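Local coordinates for protein putative aspartyl-tRNA synthetase (Leishmania major, PDB 6OD8) that probably charges tRNA(Asp) with L-aspartate at the expense of ATP, as a class II aminoacyl-tRNA synthetase, at residues H490-L495 against S515-A520; F458-C463 against S484-I489; R92-T97 against A138-V143; S115-A120 against Q154-T159. One frame throughout, in Å; residues are numbered along the deposited sequence.

The four contacts form two pairs on opposite sides of the chain's centre. Interactions 1 and 2 lie in the class II synthetase domain, their centres 13 Å apart. They touch directly, as Leu495 packs on Ile489, Phe458 and Tyr459. Interactions 3 and 4 lie in the OB-fold domain, with centres 15 Å apart on the same sheet, and do not touch. Within one chain, the centres of interactions 1 and 3 are 62 Å apart. The dimer brings them together: Arg94 of one subunit hydrogen-bonds Gly519 of the other, and Ile142 packs on Ala520 across the interface. No substrate is bound at these contacts; the ethanediols beside interaction 2 probably come from crystallisation.

Interaction 1 (H490-L495 against S515-A520); sequences HDPDLL and SFRLGA
Leu495 sets CG anti to its backbone N (chi1 176°), and Phe516 sets CG anti to its carbonyl carbon (chi1 -54°). With these turns the two side chains cross at about a right angle. Leu495 CD2 touches Phe516 CE2 at 3.7 Å. Beside this pair, Pro492 CG lies 3.3 Å from Phe516 O. The same CG reaches Phe516 CB at 3.8 Å. Pro492 CB sits over one face of the Arg517 guanidinium, whose NE is salt-bridged to Asp514. At the far end, Ala520 CB packs 3.4 Å from His490 O. Asp491 is the N-cap of helix 492-501. Its OD2 takes a bond from Leu494 N at 2.8 Å through the anti lone pair. Tyr512 meets the Phe516 ring edge-to-face. Arg517, Leu518, Gly519 and Ala520 also hydrogen-bond to the second subunit. The segments share no direct hydrogen bond. A water lies 2.8 Å from His490 O, and its link to Phe516 O is weak. The chemistry is therefore packing of apolar side chains on one another and on backbone carbonyls, between a helix start and a loop, with a water that can donate to the His490 carbonyl.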
# COMPACT_ATOMS: atom_id res chain seq x y z
N HIS A 490 -13.77 20.32 12.70
CA HIS A 490 -12.43 20.90 12.61
C HIS A 490 -12.22 22.01 13.63
O HIS A 490 -11.11 22.56 13.72
CB HIS A 490 -12.13 21.38 11.19
CG HIS A 490 -13.09 22.41 10.69
ND1 HIS A 490 -14.39 22.12 10.36
CD2 HIS A 490 -12.94 23.74 10.48
CE1 HIS A 490 -15.01 23.23 9.97
NE2 HIS A 490 -14.15 24.23 10.05
N ASP A 491 -13.25 22.34 14.42
CA ASP A 491 -13.14 23.33 15.47
C ASP A 491 -12.81 22.66 16.79
O ASP A 491 -13.61 21.84 17.26
CB ASP A 491 -14.44 24.11 15.62
CG ASP A 491 -14.37 25.13 16.74
OD1 ASP A 491 -13.81 26.20 16.50
OD2 ASP A 491 -14.88 24.86 17.86
N PRO A 492 -11.70 23.02 17.45
CA PRO A 492 -11.32 22.30 18.69
C PRO A 492 -12.38 22.36 19.79
O PRO A 492 -12.57 21.36 20.51
CB PRO A 492 -10.03 23.02 19.12
CG PRO A 492 -9.54 23.71 17.89
CD PRO A 492 -10.75 24.09 17.12
N ASP A 493 -13.05 23.49 19.95
CA ASP A 493 -13.98 23.62 21.07
C ASP A 493 -15.23 22.81 20.85
O ASP A 493 -15.72 22.14 21.77
CB ASP A 493 -14.30 25.10 21.31
CG ASP A 493 -13.08 25.88 21.75
OD1 ASP A 493 -12.75 25.85 22.95
OD2 ASP A 493 -12.41 26.49 20.88
N LEU A 494 -15.77 22.82 19.62
CA LEU A 494 -16.95 21.99 19.35
C LEU A 494 -16.60 20.52 19.39
O LEU A 494 -17.45 19.69 19.74
CB LEU A 494 -17.56 22.36 18.00
CG LEU A 494 -18.48 23.58 18.04
CD1 LEU A 494 -19.00 23.86 16.64
CD2 LEU A 494 -19.64 23.35 19.01
N LEU A 495 -15.36 20.17 19.03
CA LEU A 495 -14.94 18.78 19.10
C LEU A 495 -14.90 18.29 20.55
O LEU A 495 -15.34 17.18 20.86
CB LEU A 495 -13.58 18.63 18.40
CG LEU A 495 -12.87 17.29 18.40
CD1 LEU A 495 -13.62 16.27 17.58
CD2 LEU A 495 -11.46 17.46 17.87
N SER A 515 -3.98 19.46 17.14
CA SER A 515 -3.68 19.66 15.72
C SER A 515 -4.68 20.57 15.02
O SER A 515 -4.41 21.01 13.90
CB SER A 515 -3.62 18.32 14.97
OG SER A 515 -4.90 17.76 14.70
N PHE A 516 -5.82 20.87 15.65
CA PHE A 516 -6.81 21.76 15.05
C PHE A 516 -6.72 23.18 15.57
O PHE A 516 -7.57 24.01 15.22
CB PHE A 516 -8.22 21.22 15.30
CG PHE A 516 -8.41 19.81 14.83
CD1 PHE A 516 -8.40 19.50 13.47
CD2 PHE A 516 -8.57 18.78 15.75
CE1 PHE A 516 -8.56 18.18 13.04
CE2 PHE A 516 -8.77 17.45 15.32
CZ PHE A 516 -8.74 17.16 13.96
N ARG A 517 -5.76 23.47 16.45
CA ARG A 517 -5.75 24.75 17.16
C ARG A 517 -4.96 25.83 16.44
O ARG A 517 -5.12 27.00 16.76
CB ARG A 517 -5.19 24.57 18.57
CG ARG A 517 -6.11 23.75 19.51
CD ARG A 517 -5.48 23.76 20.91
NE ARG A 517 -6.02 22.76 21.82
CZ ARG A 517 -7.19 22.89 22.45
NH1 ARG A 517 -7.59 21.92 23.28
NH2 ARG A 517 -7.97 23.95 22.25
N LEU A 518 -4.13 25.46 15.46
CA LEU A 518 -3.25 26.39 14.76
C LEU A 518 -3.77 26.66 13.34
O LEU A 518 -3.00 26.72 12.37
CB LEU A 518 -1.82 25.86 14.71
CG LEU A 518 -1.21 25.45 16.06
CD1 LEU A 518 0.20 24.89 15.87
CD2 LEU A 518 -1.21 26.62 17.05
N GLY A 519 -5.08 26.83 13.23
CA GLY A 519 -5.76 26.94 11.96
C GLY A 519 -6.05 25.56 11.40
O GLY A 519 -5.13 24.73 11.29
N ALA A 520 -7.30 25.28 11.07
CA ALA A 520 -7.67 23.96 10.58
C ALA A 520 -8.49 24.09 9.30
O ALA A 520 -9.31 25.00 9.17
CB ALA A 520 -8.48 23.17 11.62
O HOH W 1 -10.47 25.29 13.93

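Interaction 2 (F458-C463 against S484-I489); sequences FYTMEC and SGAQRI. With EDO (1,2-ethanediol), chain F; EDO (1,2-ethanediol), chain C.
The backbones of Thr460 and Arg488 form a single beta bridge, and the touching parts run 101° apart. Two hydrogen bonds frame it. Ile489 N gives to Tyr459 O at 2.9 Å, and Met461 N gives to Gln487 O in an almost straight bond (174°). Met461 carries much of the side-chain contact. Its CG stands anti to the backbone N (chi1 -176°), and the chain then bends. The bend brings CE 3.6 Å from Gln487 NE2 and 3.5 Å from Arg488 O. The Gln487 amide is held by Ser65 and Val63 of the second subunit. Tyr459 and Arg488 lie side by side and point the same way. Arg488 NH1 comes to the edge of the tyrosine ring, 3.9 Å from Tyr459 CE1. Strand 480-487 is an inner, antiparallel strand of the large sheet of the class II synthetase domain, and the loop 458-463 meets it through the bridge at Arg488. Arg488 NE is salt-bridged to Glu317. Thr460 CG2 packs on Ala486 CB at 3.9 Å. Thr460 OG1 is hydrogen-bonded to Pro457 O. A water 2.7 Å from Thr460 OG1 also makes a weak bond to Arg488 NH1. Ile489 CD1 lies 3.5 Å from Phe458 O and equally near Thr460 O. Two ethanediols donate to Glu462 OE1, and Glu462 OE2 is salt-bridged to Arg498.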
# COMPACT_ATOMS: atom_id res chain seq x y z
N PHE A 458 -17.47 10.86 18.11
CA PHE A 458 -17.44 12.22 18.64
C PHE A 458 -16.90 13.22 17.62
O PHE A 458 -17.22 14.41 17.71
CB PHE A 458 -16.59 12.26 19.94
CG PHE A 458 -15.12 12.01 19.72
CD1 PHE A 458 -14.23 13.08 19.61
CD2 PHE A 458 -14.62 10.72 19.59
CE1 PHE A 458 -12.89 12.86 19.37
CE2 PHE A 458 -13.27 10.49 19.36
CZ PHE A 458 -12.40 11.56 19.25
N TYR A 459 -16.07 12.79 16.67
CA TYR A 459 -15.49 13.69 15.68
C TYR A 459 -16.40 13.95 14.47
O TYR A 459 -15.98 14.65 13.54
CB TYR A 459 -14.13 13.17 15.20
CG TYR A 459 -14.09 11.70 14.83
CD1 TYR A 459 -14.58 11.25 13.60
CD2 TYR A 459 -13.56 10.76 15.70
CE1 TYR A 459 -14.56 9.92 13.27
CE2 TYR A 459 -13.51 9.41 15.36
CZ TYR A 459 -14.01 9.00 14.15
OH TYR A 459 -14.00 7.68 13.79
N THR A 460 -17.63 13.44 14.46
CA THR A 460 -18.53 13.64 13.33
C THR A 460 -19.27 14.98 13.45
O THR A 460 -19.89 15.25 14.48
CB THR A 460 -19.54 12.51 13.27
OG1 THR A 460 -18.84 11.26 13.27
CG2 THR A 460 -20.41 12.62 12.00
N MET A 461 -19.23 15.79 12.39
CA MET A 461 -19.94 17.08 12.38
C MET A 461 -21.44 16.88 12.36
O MET A 461 -21.96 16.12 11.53
CB MET A 461 -19.50 17.92 11.18
CG MET A 461 -20.12 19.34 11.14
SD MET A 461 -19.38 20.47 12.32
CE MET A 461 -17.86 20.91 11.42
N GLU A 462 -22.16 17.56 13.27
CA GLU A 462 -23.62 17.50 13.30
C GLU A 462 -24.23 18.42 12.23
O GLU A 462 -23.63 19.41 11.81
CB GLU A 462 -24.13 17.89 14.69
CG GLU A 462 -23.82 16.84 15.77
CD GLU A 462 -23.81 17.41 17.19
OE1 GLU A 462 -24.21 18.58 17.38
OE2 GLU A 462 -23.41 16.68 18.12
N CYS A 463 -25.46 18.09 11.80
CA CYS A 463 -26.17 18.98 10.89
C CYS A 463 -26.58 20.25 11.62
O CYS A 463 -27.14 20.19 12.72
CB CYS A 463 -27.41 18.30 10.30
SG CYS A 463 -27.07 16.73 9.52
N SER A 484 -18.14 4.02 5.99
CA SER A 484 -18.78 5.20 6.57
C SER A 484 -17.93 6.42 6.22
O SER A 484 -16.71 6.38 6.38
CB SER A 484 -18.88 5.06 8.10
OG SER A 484 -19.71 3.97 8.45
N GLY A 485 -18.58 7.48 5.74
CA GLY A 485 -17.89 8.74 5.47
C GLY A 485 -18.57 9.89 6.18
O GLY A 485 -19.77 9.85 6.46
N ALA A 486 -17.80 10.94 6.46
CA ALA A 486 -18.39 12.09 7.15
C ALA A 486 -17.49 13.31 7.05
O ALA A 486 -16.28 13.20 6.85
CB ALA A 486 -18.62 11.79 8.63
N GLN A 487 -18.12 14.47 7.23
CA GLN A 487 -17.38 15.66 7.61
C GLN A 487 -16.95 15.55 9.08
O GLN A 487 -17.75 15.19 9.95
CB GLN A 487 -18.24 16.92 7.42
CG GLN A 487 -17.48 18.19 7.81
CD GLN A 487 -18.31 19.48 7.68
OE1 GLN A 487 -19.52 19.45 7.43
NE2 GLN A 487 -17.64 20.62 7.84
N ARG A 488 -15.69 15.91 9.35
CA ARG A 488 -15.19 15.93 10.71
C ARG A 488 -15.43 17.30 11.35
O ARG A 488 -15.65 18.30 10.66
CB ARG A 488 -13.68 15.64 10.76
CG ARG A 488 -13.20 14.55 9.78
CD ARG A 488 -13.90 13.22 10.00
NE ARG A 488 -13.35 12.22 9.08
CZ ARG A 488 -13.86 11.01 8.85
NH1 ARG A 488 -14.98 10.59 9.44
NH2 ARG A 488 -13.23 10.23 7.98
N ILE A 489 -15.30 17.35 12.67
CA ILE A 489 -15.37 18.61 13.41
C ILE A 489 -13.96 19.21 13.40
O ILE A 489 -13.05 18.65 14.03
CB ILE A 489 -15.88 18.41 14.84
CG1 ILE A 489 -17.31 17.83 14.82
CG2 ILE A 489 -15.83 19.72 15.62
CD1 ILE A 489 -17.87 17.55 16.22
C1 EDO F . -21.85 21.34 16.37
O1 EDO F . -23.23 20.93 16.36
C2 EDO F . -21.04 20.50 15.37
O2 EDO F . -21.21 19.11 15.64
C1 EDO C . -22.63 18.96 21.09
O1 EDO C . -21.97 18.09 20.17
C2 EDO C . -23.47 19.99 20.33
O2 EDO C . -24.75 19.45 19.99
O HOH W 2 -17.12 10.62 11.34

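Interaction 3 (R92-T97 against A138-V143); sequences RARVST and ATESIV
Ala93 and Val143 form a hydrogen-bonded antiparallel pair where strand 142-151 begins beside strand 88-100. Next to it, Arg94 and Ile142 form a non-hydrogen-bonded pair. Val143 N gives to Ala93 O at 2.8 Å, and Ala93 N returns a bond to Val143 O. Pairing continues into a type II turn, Ala138 to Ser141. There Val95 N gives to Ser141 O, and Glu140 N gives to Val95 O at 2.8 Å. Glu140 has a positive phi (77°), as this turn asks of its third residue. Arg94 bends at chi2, and its NH1 bonds to Glu140 O at 2.7 Å, in the guanidinium plane. Ile142 has two conformers, so the placing of its CD1 over the Arg94 guanidinium is doubtful. Arg94 NE is salt-bridged to Asp286 of the second subunit. Glu140 is salt-bridged to Arg213 and Arg110, which probably favours its ionised form. Val143 turns to the face opposite Arg94 and Ile142. Its CG1 meets Val95 CG2 at 3.7 Å. Ser96 and Thr97 both face Val108, a classic beta bulge. Pairing of the first and fourth strands closes the barrel, as is typical of the OB-fold.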
# COMPACT_ATOMS: atom_id res chain seq x y z
N ARG A 92 8.56 -25.98 -16.06
CA ARG A 92 8.55 -26.30 -14.64
C ARG A 92 7.11 -26.22 -14.15
O ARG A 92 6.46 -25.18 -14.33
CB ARG A 92 9.46 -25.35 -13.86
CG ARG A 92 9.56 -25.68 -12.39
CD ARG A 92 10.70 -24.89 -11.78
NE ARG A 92 11.98 -25.31 -12.36
CZ ARG A 92 13.16 -24.74 -12.10
NH1 ARG A 92 13.21 -23.71 -11.26
NH2 ARG A 92 14.28 -25.20 -12.68
N ALA A 93 6.60 -27.29 -13.54
CA ALA A 93 5.19 -27.33 -13.19
C ALA A 93 4.96 -28.24 -11.99
O ALA A 93 5.81 -29.07 -11.63
CB ALA A 93 4.34 -27.82 -14.37
N ARG A 94 3.77 -28.08 -11.40
CA ARG A 94 3.23 -28.98 -10.39
C ARG A 94 2.64 -30.22 -11.02
O ARG A 94 1.98 -30.15 -12.06
CB ARG A 94 2.12 -28.27 -9.59
CG ARG A 94 2.60 -27.16 -8.70
CD ARG A 94 2.76 -27.64 -7.28
NE ARG A 94 3.02 -26.51 -6.38
CZ ARG A 94 3.65 -26.61 -5.22
NH1 ARG A 94 4.08 -27.79 -4.80
NH2 ARG A 94 3.82 -25.54 -4.46
N VAL A 95 2.83 -31.36 -10.36
CA VAL A 95 2.18 -32.61 -10.75
C VAL A 95 0.82 -32.62 -10.05
O VAL A 95 0.73 -32.85 -8.85
CB VAL A 95 3.02 -33.82 -10.36
CG1 VAL A 95 2.30 -35.11 -10.73
CG2 VAL A 95 4.42 -33.76 -11.03
N SER A 96 -0.25 -32.36 -10.81
CA SER A 96 -1.59 -32.42 -10.22
C SER A 96 -2.03 -33.86 -10.02
O SER A 96 -2.53 -34.22 -8.94
CB SER A 96 -2.62 -31.71 -11.10
OG SER A 96 -2.50 -30.31 -11.00
N THR A 97 -1.92 -34.67 -11.07
CA THR A 97 -2.25 -36.08 -11.03
C THR A 97 -1.20 -36.82 -11.85
O THR A 97 -0.53 -36.24 -12.71
CB THR A 97 -3.64 -36.38 -11.60
OG1 THR A 97 -3.66 -36.03 -12.99
CG2 THR A 97 -4.72 -35.61 -10.86
N ALA A 138 5.10 -38.16 -6.48
CA ALA A 138 4.06 -37.71 -5.56
C ALA A 138 3.36 -36.48 -6.12
O ALA A 138 4.02 -35.56 -6.64
CB ALA A 138 4.66 -37.38 -4.19
N THR A 139 2.03 -36.45 -6.04
CA THR A 139 1.33 -35.25 -6.49
C THR A 139 1.78 -34.06 -5.65
O THR A 139 2.16 -34.20 -4.48
CB THR A 139 -0.19 -35.42 -6.40
OG1 THR A 139 -0.57 -35.58 -5.04
CG2 THR A 139 -0.64 -36.65 -7.19
N GLU A 140 1.76 -32.89 -6.28
CA GLU A 140 2.24 -31.59 -5.82
C GLU A 140 3.77 -31.47 -5.90
O GLU A 140 4.30 -30.39 -5.64
CB GLU A 140 1.76 -31.24 -4.39
CG GLU A 140 0.23 -31.17 -4.31
CD GLU A 140 -0.30 -30.19 -5.33
OE1 GLU A 140 -0.00 -28.98 -5.20
OE2 GLU A 140 -0.97 -30.64 -6.30
N SER A 141 4.50 -32.53 -6.27
CA SER A 141 5.91 -32.35 -6.60
C SER A 141 6.02 -31.34 -7.73
O SER A 141 5.10 -31.17 -8.53
CB SER A 141 6.55 -33.67 -7.03
OG SER A 141 6.47 -34.65 -6.02
N ILE A 142 7.15 -30.64 -7.79
CA ILE A 142 7.44 -29.75 -8.90
C ILE A 142 8.47 -30.43 -9.79
O ILE A 142 9.48 -30.94 -9.31
CB ILE A 142 7.92 -28.38 -8.39
CG1 ILE A 142 6.77 -27.67 -7.67
CG2 ILE A 142 8.42 -27.55 -9.56
CD1 ILE A 142 7.20 -26.44 -6.92
N VAL A 143 8.18 -30.46 -11.10
CA VAL A 143 9.02 -31.19 -12.04
C VAL A 143 9.51 -30.24 -13.13
O VAL A 143 8.83 -29.27 -13.47
CB VAL A 143 8.27 -32.39 -12.68
CG1 VAL A 143 8.03 -33.49 -11.67
CG2 VAL A 143 6.96 -31.93 -13.33
O HOH W 3 -2.73 -32.39 -6.86

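Interaction 4 (S115-A120 against Q154-T159); sequences SVQAMA and QPITST
The Gln117 carboxamide turns one face to Ile156, whose CG1 and CG2 lie on that side of its plane. Gln117 OE1 lies 3.5 Å from Ile156 CG2. The amide's other end, NE2, is hydrogen-bonded to Glu165. The two side chains cross at about a right angle. Gln117 reaches out because CG is anti to the backbone N (chi1 171°) and the chain runs on extended. The setting is the OB-fold. Strand 114-121 is the third of the barrel, and 154-159 belongs to the loop joining the fourth and fifth. In related synthetases this domain binds the tRNA anticodon, but no RNA is bound here. Ile156 to Thr159 make a type I turn, with Thr159 N giving to Ile156 O at 3.3 Å. The turn brings Thr159 back against the strand. Ser115 OG lies 3.2 Å from Thr159 CA, and Ser115 N is hydrogen-bonded to Ser160 OG. Thr159 CG2 packs 3.8 Å from Gln117 N and also near Val116 C. The contact is small and rests mostly on van der Waals touch. Its polar link is one water, which accepts from Gln117 N at 2.8 Å and bonds to Thr159 OG1 at 2.8 Å.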
# COMPACT_ATOMS: atom_id res chain seq x y z
N SER A 115 -3.34 -25.51 -16.81
CA SER A 115 -3.07 -26.94 -16.69
C SER A 115 -3.00 -27.55 -18.08
O SER A 115 -3.58 -27.05 -19.04
CB SER A 115 -4.14 -27.66 -15.84
OG SER A 115 -5.43 -27.45 -16.41
N VAL A 116 -2.26 -28.66 -18.18
CA VAL A 116 -2.09 -29.32 -19.46
C VAL A 116 -1.81 -30.80 -19.21
O VAL A 116 -1.18 -31.18 -18.22
CB VAL A 116 -0.96 -28.66 -20.28
CG1 VAL A 116 0.40 -28.79 -19.56
CG2 VAL A 116 -0.89 -29.23 -21.70
N GLN A 117 -2.28 -31.64 -20.13
CA GLN A 117 -2.02 -33.06 -20.04
C GLN A 117 -0.65 -33.38 -20.61
O GLN A 117 -0.23 -32.79 -21.61
CB GLN A 117 -3.10 -33.85 -20.78
CG GLN A 117 -2.79 -35.33 -20.90
CD GLN A 117 -4.01 -36.14 -21.22
OE1 GLN A 117 -5.00 -36.11 -20.49
NE2 GLN A 117 -3.96 -36.87 -22.33
N ALA A 118 0.07 -34.28 -19.94
CA ALA A 118 1.36 -34.77 -20.40
C ALA A 118 1.31 -36.29 -20.46
O ALA A 118 0.64 -36.93 -19.65
CB ALA A 118 2.51 -34.34 -19.48
N MET A 119 2.02 -36.87 -21.42
CA MET A 119 2.08 -38.32 -21.47
C MET A 119 3.44 -38.76 -21.99
O MET A 119 4.17 -37.99 -22.62
CB MET A 119 0.95 -38.90 -22.32
CG MET A 119 0.91 -38.45 -23.77
SD MET A 119 1.89 -39.50 -24.85
CE MET A 119 1.45 -41.11 -24.23
N ALA A 120 3.76 -40.01 -21.70
CA ALA A 120 4.96 -40.65 -22.22
C ALA A 120 4.61 -42.08 -22.60
O ALA A 120 3.78 -42.72 -21.97
CB ALA A 120 6.10 -40.66 -21.20
N GLN A 154 -9.50 -34.66 -30.30
CA GLN A 154 -10.48 -34.62 -29.23
C GLN A 154 -9.88 -33.86 -28.05
O GLN A 154 -8.92 -34.34 -27.42
CB GLN A 154 -10.90 -36.03 -28.81
N PRO A 155 -10.39 -32.67 -27.74
CA PRO A 155 -9.79 -31.86 -26.67
C PRO A 155 -9.85 -32.55 -25.31
O PRO A 155 -10.76 -33.34 -25.03
CB PRO A 155 -10.63 -30.58 -26.68
CG PRO A 155 -11.18 -30.52 -28.09
CD PRO A 155 -11.46 -31.95 -28.45
N ILE A 156 -8.85 -32.27 -24.49
CA ILE A 156 -8.74 -32.82 -23.13
C ILE A 156 -9.44 -31.82 -22.22
O ILE A 156 -8.84 -30.85 -21.74
CB ILE A 156 -7.29 -33.07 -22.73
CG1 ILE A 156 -6.65 -34.13 -23.63
CG2 ILE A 156 -7.18 -33.47 -21.26
CD1 ILE A 156 -5.44 -33.64 -24.39
N THR A 157 -10.74 -32.05 -21.97
CA THR A 157 -11.57 -31.06 -21.29
C THR A 157 -11.21 -30.89 -19.81
O THR A 157 -11.62 -29.90 -19.21
CB THR A 157 -13.05 -31.41 -21.41
OG1 THR A 157 -13.27 -32.74 -20.92
CG2 THR A 157 -13.51 -31.30 -22.86
N SER A 158 -10.47 -31.83 -19.23
CA SER A 158 -10.08 -31.73 -17.82
C SER A 158 -8.94 -30.75 -17.57
O SER A 158 -8.51 -30.61 -16.42
CB SER A 158 -9.70 -33.12 -17.30
OG SER A 158 -8.73 -33.73 -18.13
N THR A 159 -8.43 -30.07 -18.60
CA THR A 159 -7.33 -29.12 -18.45
C THR A 159 -7.68 -27.81 -19.14
O THR A 159 -8.56 -27.76 -20.01
CB THR A 159 -6.02 -29.67 -19.06
OG1 THR A 159 -6.18 -29.84 -20.47
CG2 THR A 159 -5.66 -31.00 -18.43
O HOH W 4 -4.04 -30.73 -22.12